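Local coordinates for capsid fiber protein (Bacillus phage phi29, PDB 6QYY) that forms the trimeric fibres on the phage head, this chain being the base of the fibre, which probably attaches it to the capsid, at residues Val86-Asp89 with Thr93-Gly96; Leu19-Gly24 with Thr53-Tyr58. All coordinates share one frame; numbering follows the deposited sequence.

Contact 1: Val86-Asp89 with Thr93-Gly96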
# COMPACT_ATOMS: atom_id res chain seq x y z
N VAL A 86 -10.82 -13.16 10.82
CA VAL A 86 -12.22 -13.29 11.25
C VAL A 86 -12.94 -11.97 11.04
O VAL A 86 -12.33 -10.89 10.99
CB VAL A 86 -12.34 -13.71 12.73
CG1 VAL A 86 -11.66 -15.06 12.98
CG2 VAL A 86 -11.78 -12.62 13.65
N PRO A 87 -14.27 -12.02 10.90
CA PRO A 87 -15.06 -10.79 10.81
C PRO A 87 -14.96 -9.95 12.08
O PRO A 87 -14.79 -10.47 13.19
CB PRO A 87 -16.49 -11.29 10.59
CG PRO A 87 -16.34 -12.68 10.07
CD PRO A 87 -15.11 -13.22 10.73
N THR A 88 -15.06 -8.64 11.90
CA THR A 88 -15.17 -7.70 13.01
C THR A 88 -15.94 -6.49 12.52
O THR A 88 -16.13 -6.29 11.32
CB THR A 88 -13.80 -7.29 13.57
OG1 THR A 88 -13.97 -6.54 14.78
CG2 THR A 88 -13.04 -6.44 12.56
N ASP A 89 -16.39 -5.67 13.48
CA ASP A 89 -16.95 -4.37 13.16
C ASP A 89 -16.22 -3.24 13.87
O ASP A 89 -16.63 -2.08 13.74
CB ASP A 89 -18.45 -4.34 13.51
CG ASP A 89 -18.76 -5.07 14.79
OD1 ASP A 89 -18.06 -4.83 15.80
OD2 ASP A 89 -19.70 -5.89 14.79
N THR A 93 -9.48 -2.11 14.28
CA THR A 93 -8.77 -3.37 14.12
C THR A 93 -8.92 -3.97 12.74
O THR A 93 -8.36 -5.05 12.48
CB THR A 93 -9.24 -4.41 15.15
OG1 THR A 93 -10.59 -4.78 14.84
CG2 THR A 93 -9.14 -3.86 16.58
N VAL A 94 -9.66 -3.32 11.84
CA VAL A 94 -9.83 -3.84 10.49
C VAL A 94 -8.54 -3.66 9.70
O VAL A 94 -7.92 -2.59 9.73
CB VAL A 94 -11.00 -3.14 9.79
CG1 VAL A 94 -11.03 -3.52 8.33
CG2 VAL A 94 -12.30 -3.50 10.47
N PHE A 95 -8.13 -4.70 8.99
CA PHE A 95 -7.00 -4.59 8.08
C PHE A 95 -7.37 -4.97 6.65
O PHE A 95 -6.52 -4.87 5.77
CB PHE A 95 -5.80 -5.45 8.55
CG PHE A 95 -5.98 -6.94 8.33
CD1 PHE A 95 -5.52 -7.56 7.16
CD2 PHE A 95 -6.55 -7.74 9.31
CE1 PHE A 95 -5.67 -8.93 6.96
CE2 PHE A 95 -6.70 -9.11 9.12
CZ PHE A 95 -6.27 -9.71 7.94
N GLY A 96 -8.61 -5.38 6.40
CA GLY A 96 -8.97 -5.76 5.05
C GLY A 96 -10.42 -6.16 5.00
O GLY A 96 -11.13 -6.15 6.01
O HOH W 1 -11.69 -6.68 16.88
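Thr88 makes both direct contacts with 93-96 through its methyl. Thr88 CG2 lies 3.7 Å from Val94 CG2, a methyl-to-methyl contact. The same Thr88 CG2 sits 3.7 Å from Thr93 OG1, so it meets one apolar and one polar partner. The side chains meet at a slant, and little surface is buried.

The two hydroxyls do not bond directly. Thr88 OG1 and Thr93 OG1 are 3.8 Å apart, and a water joins them. This water lies 3.1 Å from Thr88 OG1 and 3.0 Å from Thr93 OG1. Thr88 places its hydroxyl opposite the backbone N (chi1 -171°). That rotation points the methyl to Val94 and puts the oxygen within reach of the water.

Both hydroxyls also hold the short turn between the segments. Thr88 OG1 accepts a hydrogen bond from Asp90 N, as in an ST turn. Thr93 OG1 is hydrogen-bonded to Asp90 O. One residue of the turn is therefore gripped from both sides of the contact.

Further out, Thr93 O is bonded to Thr78 OG1, and Val94 O to Arg114 NH1. The contact lies in the connection from strand 85-87 to strand 96-98. These two strands are not neighbours in the antiparallel sheet. Strand 76-79 runs between them, and Thr88 and Val94 each pack a side chain on it.

Contact 2: Leu19-Gly24 with Thr53-Tyr58; sequences LAYSQG and TQVNMY
The hydroxyl of Tyr21 is buried here without a hydrogen-bond partner anywhere in the model. Its nearest neighbours in 53-58 are a sulfur and a methyl. Tyr21 OH is 3.3 Å from Met57 SD and 3.5 Å from Val55 CG1. Neither neighbour is a strong acceptor, so burying the O-H here probably carries some cost.

Met57 comes from the opposite direction, and its sulfur stands at the ring edge, close to the ring plane. Met57 SD lies 5.3 Å from the centroid of the Tyr21 ring and 81° off the ring normal, a Met-aromatic contact made at the edge. The nearest ring carbon is Tyr21 CE2, 4.1 Å from Met57 SD. The Met57 chain is extended to its sulfur and then bends (chi3 72°), and Met57 CE ends 3.9 Å from Tyr21 OH.

Both segments are strands of one mixed five-stranded sheet, but they are not neighbours in it. Strands 28-32 and 3-9 separate them. Side-chain contact over that gap is consistent with a strongly curled sheet, with 18-23 and 52-57 facing each other across its inner side. Phe5 of strand 3-9 packs edge-to-face with Tyr21 and also touches Val55 and Met57.

Val55 and Tyr21 slide past each other in opposite directions. The CG1 of Val55 stands opposite the backbone N (chi1 -180°) and is the branch that reaches the hydroxyl. Val55 CG1 approaches the ring obliquely, 4.4 Å from Tyr21 CZ.

Tyr41 packs on both Tyr21 and Met57 from strand 41-42. A second subunit of the trimer adds Tyr97, which packs on Tyr21, and Ala61, which packs on Met57.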
# COMPACT_ATOMS: atom_id res chain seq x y z
N LEU A 19 0.97 -12.67 10.40
CA LEU A 19 2.23 -12.63 11.14
C LEU A 19 2.46 -11.27 11.81
O LEU A 19 2.06 -10.22 11.29
CB LEU A 19 3.43 -12.91 10.24
CG LEU A 19 3.52 -14.25 9.52
CD1 LEU A 19 4.73 -14.22 8.57
CD2 LEU A 19 3.62 -15.38 10.55
N ALA A 20 3.11 -11.34 12.96
CA ALA A 20 3.67 -10.19 13.67
C ALA A 20 5.19 -10.28 13.65
O ALA A 20 5.76 -11.34 13.93
CB ALA A 20 3.16 -10.15 15.12
N TYR A 21 5.85 -9.17 13.36
CA TYR A 21 7.29 -9.11 13.47
C TYR A 21 7.66 -8.60 14.86
O TYR A 21 7.02 -7.69 15.39
CB TYR A 21 7.88 -8.18 12.41
CG TYR A 21 7.65 -8.63 11.00
CD1 TYR A 21 7.32 -9.95 10.70
CD2 TYR A 21 7.75 -7.72 9.95
CE1 TYR A 21 7.13 -10.36 9.37
CE2 TYR A 21 7.57 -8.13 8.63
CZ TYR A 21 7.25 -9.43 8.35
OH TYR A 21 7.08 -9.80 7.04
N SER A 22 8.71 -9.19 15.44
CA SER A 22 9.10 -8.76 16.78
C SER A 22 10.62 -8.80 16.89
O SER A 22 11.31 -9.47 16.12
CB SER A 22 8.44 -9.60 17.87
OG SER A 22 9.03 -10.89 17.93
N GLN A 23 11.11 -8.06 17.88
CA GLN A 23 12.54 -7.96 18.15
C GLN A 23 13.02 -9.22 18.84
O GLN A 23 12.58 -9.53 19.95
CB GLN A 23 12.79 -6.72 19.02
CG GLN A 23 14.24 -6.45 19.35
CD GLN A 23 15.11 -6.29 18.12
OE1 GLN A 23 16.29 -6.63 18.14
NE2 GLN A 23 14.54 -5.76 17.05
N GLY A 24 13.92 -9.96 18.19
CA GLY A 24 14.63 -11.05 18.82
C GLY A 24 16.06 -10.68 19.13
O GLY A 24 16.43 -9.50 19.20
N THR A 53 13.96 -18.91 8.71
CA THR A 53 13.09 -18.93 7.54
C THR A 53 13.37 -17.67 6.73
O THR A 53 13.76 -16.64 7.27
CB THR A 53 11.60 -19.00 7.92
OG1 THR A 53 10.81 -19.26 6.74
CG2 THR A 53 11.12 -17.72 8.57
N GLN A 54 13.18 -17.79 5.43
CA GLN A 54 13.30 -16.63 4.55
C GLN A 54 11.90 -16.08 4.33
O GLN A 54 11.02 -16.78 3.82
CB GLN A 54 13.96 -17.01 3.22
CG GLN A 54 13.95 -15.89 2.21
CD GLN A 54 15.20 -15.86 1.35
OE1 GLN A 54 16.30 -16.21 1.81
NE2 GLN A 54 15.05 -15.43 0.10
N VAL A 55 11.70 -14.82 4.72
CA VAL A 55 10.40 -14.16 4.58
C VAL A 55 10.43 -13.36 3.28
O VAL A 55 11.22 -12.43 3.15
CB VAL A 55 10.12 -13.22 5.77
CG1 VAL A 55 8.76 -12.54 5.58
CG2 VAL A 55 10.20 -13.97 7.10
N ASN A 56 9.57 -13.71 2.33
CA ASN A 56 9.53 -13.03 1.05
C ASN A 56 8.31 -12.11 1.01
O ASN A 56 7.17 -12.59 1.08
CB ASN A 56 9.48 -14.03 -0.11
CG ASN A 56 10.70 -14.96 -0.12
OD1 ASN A 56 11.83 -14.51 0.06
ND2 ASN A 56 10.45 -16.24 -0.30
N MET A 57 8.54 -10.81 0.91
CA MET A 57 7.44 -9.87 0.90
C MET A 57 7.23 -9.32 -0.50
O MET A 57 8.19 -9.01 -1.22
CB MET A 57 7.64 -8.75 1.93
CG MET A 57 7.63 -9.23 3.38
SD MET A 57 8.12 -8.00 4.54
CE MET A 57 6.64 -7.00 4.40
N TYR A 58 5.96 -9.23 -0.89
CA TYR A 58 5.47 -8.88 -2.21
C TYR A 58 4.61 -7.63 -2.15
O TYR A 58 4.12 -7.25 -1.08
CB TYR A 58 4.64 -10.05 -2.78
CG TYR A 58 5.52 -11.20 -3.20
CD1 TYR A 58 6.13 -11.21 -4.44
CD2 TYR A 58 5.77 -12.27 -2.33
CE1 TYR A 58 6.96 -12.25 -4.84
CE2 TYR A 58 6.60 -13.33 -2.72
CZ TYR A 58 7.19 -13.31 -3.98
OH TYR A 58 8.02 -14.33 -4.41

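In the fold
From the N terminus the chain runs through strand 3-9 and enters contact 2 at strand 18-23. Strand 52-57 closes that contact over a connection of 28 residues that includes strands 28-32 and 41-42. The chain then leaves the mixed sheet and builds the antiparallel one, beginning with strand 62-66. Contact 1 falls between the third and fourth strands of that sheet in chain order, and closes a turn of three residues before strand 96-98. The contacts follow in series and neither nest nor cross. The centres of contacts 1 and 2 are about 21 Å apart, on opposite sides of the chain centre. Contact 2 joins strands within the first sheet, while contact 1 lies on the connection that leaves edge strand 85-87 of the second.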